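Local atomic coordinates of hydroxylase, putative (Mycobacterium tuberculosis, PDB entry 3AFF), a protein that probably hydroxylates the phenolic ring of the cholesterol-derived secosteroid 3-HSA to the catechol 3,4-DHSA, using reduced flavin and molecular oxygen. Residues L67-E70 with A71-R74. Residues are numbered along the deposited sequence; the frame is centred on the assembly and turned at random.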
loop_
_atom_site.group_PDB
_atom_site.type_symbol
_atom_site.label_atom_id
_atom_site.label_comp_id
_atom_site.label_asym_id
_atom_site.label_seq_id
_atom_site.Cartn_x
_atom_site.Cartn_y
_atom_site.Cartn_z
ATOM N N LEU A 67 21.142 2.221 36.451
ATOM C CA LEU A 67 21.862 1.165 37.126
ATOM C C LEU A 67 21.012 0.384 38.080
ATOM O O LEU A 67 21.215 -0.833 38.249
ATOM C CB LEU A 67 23.050 1.731 37.910
ATOM C CG LEU A 67 24.111 2.329 36.988
ATOM C CD1 LEU A 67 25.209 2.890 37.855
ATOM C CD2 LEU A 67 24.676 1.268 35.967
ATOM N N PHE A 68 20.133 1.067 38.804
ATOM C CA PHE A 68 19.183 0.355 39.644
ATOM C C PHE A 68 18.326 -0.617 38.830
ATOM O O PHE A 68 18.169 -1.756 39.230
ATOM C CB PHE A 68 18.252 1.332 40.405
ATOM C CG PHE A 68 17.213 0.608 41.229
ATOM C CD1 PHE A 68 17.528 0.133 42.511
ATOM C CD2 PHE A 68 15.927 0.380 40.712
ATOM C CE1 PHE A 68 16.586 -0.530 43.258
ATOM C CE2 PHE A 68 14.986 -0.318 41.462
ATOM C CZ PHE A 68 15.316 -0.748 42.723
ATOM N N PHE A 69 17.759 -0.183 37.702
ATOM C CA PHE A 69 16.936 -1.125 36.876
ATOM C C PHE A 69 17.699 -2.313 36.265
ATOM O O PHE A 69 17.186 -3.444 36.240
ATOM C CB PHE A 69 16.044 -0.375 35.862
ATOM C CG PHE A 69 15.050 0.532 36.525
ATOM C CD1 PHE A 69 14.127 0.018 37.440
ATOM C CD2 PHE A 69 15.050 1.916 36.281
ATOM C CE1 PHE A 69 13.194 0.881 38.089
ATOM C CE2 PHE A 69 14.134 2.778 36.899
ATOM C CZ PHE A 69 13.199 2.283 37.816
ATOM N N GLU A 70 18.966 -2.078 35.879
ATOM C CA GLU A 70 19.871 -3.140 35.430
ATOM C C GLU A 70 20.097 -4.229 36.469
ATOM O O GLU A 70 20.034 -5.415 36.177
ATOM C CB GLU A 70 21.242 -2.520 34.986
ATOM C CG GLU A 70 22.355 -3.531 34.794
ATOM C CD GLU A 70 22.082 -4.482 33.610
ATOM O OE1 GLU A 70 22.681 -5.623 33.606
ATOM O OE2 GLU A 70 21.229 -4.093 32.733
ATOM N N ALA A 71 20.390 -3.802 37.700
ATOM C CA ALA A 71 20.368 -4.674 38.858
ATOM C C ALA A 71 19.137 -5.565 38.990
ATOM O O ALA A 71 19.263 -6.790 39.252
ATOM C CB ALA A 71 20.562 -3.784 40.158
ATOM N N THR A 72 17.939 -4.991 38.851
ATOM C CA THR A 72 16.722 -5.809 38.916
ATOM C C THR A 72 16.564 -6.771 37.733
ATOM O O THR A 72 15.972 -7.851 37.866
ATOM C CB THR A 72 15.434 -4.922 39.029
ATOM O OG1 THR A 72 15.169 -4.267 37.783
ATOM C CG2 THR A 72 15.635 -3.840 40.144
ATOM N N ARG A 73 17.008 -6.328 36.555
ATOM C CA ARG A 73 17.001 -7.170 35.328
ATOM C C ARG A 73 17.847 -8.432 35.556
ATOM O O ARG A 73 17.383 -9.559 35.312
ATOM C CB ARG A 73 17.529 -6.362 34.114
ATOM C CG ARG A 73 17.300 -7.113 32.728
ATOM C CD ARG A 73 18.198 -6.596 31.578
ATOM N NE ARG A 73 19.626 -6.683 31.894
ATOM C CZ ARG A 73 20.321 -7.828 31.863
ATOM N NH1 ARG A 73 19.772 -8.948 31.473
ATOM N NH2 ARG A 73 21.602 -7.850 32.179
ATOM N N ARG A 74 19.067 -8.250 36.061
ATOM C CA ARG A 74 19.952 -9.387 36.436
ATOM C C ARG A 74 19.335 -10.323 37.443
ATOM O O ARG A 74 19.283 -11.559 37.224
ATOM C CB ARG A 74 21.304 -8.909 37.002
ATOM C CG ARG A 74 22.012 -7.945 36.125
ATOM C CD ARG A 74 23.463 -7.611 36.651
ATOM N NE ARG A 74 24.077 -6.610 35.785
ATOM C CZ ARG A 74 25.323 -6.139 35.906
ATOM N NH1 ARG A 74 26.137 -6.580 36.854
ATOM N NH2 ARG A 74 25.727 -5.196 35.078
#
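Glu70 reaches forward along its helix and places its carboxylate between two arginines from the next turn, Arg73 and Arg74. Its CG stands anti to the backbone N, and a bend at chi2 then swings the acid group over to them. Arg73 runs alongside and grips it side-on, one nitrogen to each oxygen: Arg73 NH2 lies 2.9 Å from Glu70 OE1, and Arg73 NE reaches Glu70 OE2 at 3.2 Å. Both oxygens are met on their syn side, but from out of the carboxylate plane, in keeping with the 40° between the two flat groups. Arg74 comes across instead, its guanidinium plane tilted 73° to the carboxylate. Arg74 NE makes a nearly straight 2.8 Å bond to Glu70 OE1, on its anti lone pair. That oxygen therefore takes two charged donors, which should limit rotation of the carboxylate and probably help keep it ionised.

On another side of the helix, Thr72 OG1 folds back to give a 2.7 Å hydrogen bond to Phe69 O, a carbonyl that also accepts the helical bond from Arg73 N. The same rotation (chi1 72°) sets Thr72 CG2 over the face of the Phe68 ring, 4.2 Å from its centroid, in a CH-pi contact.

Beyond helix 65-76, Arg74 has a second acid partner in Asp17 of helix 9-33, while Arg73 makes cation-pi contacts with Tyr250 and Trp294. The Phe68 ring meets Phe49, and Phe69 packs on helix 233-259. This short helix of the acyl-CoA dehydrogenase-like N-terminal region is thus wedged between helix 9-33 and helices 233-259 and 286-309.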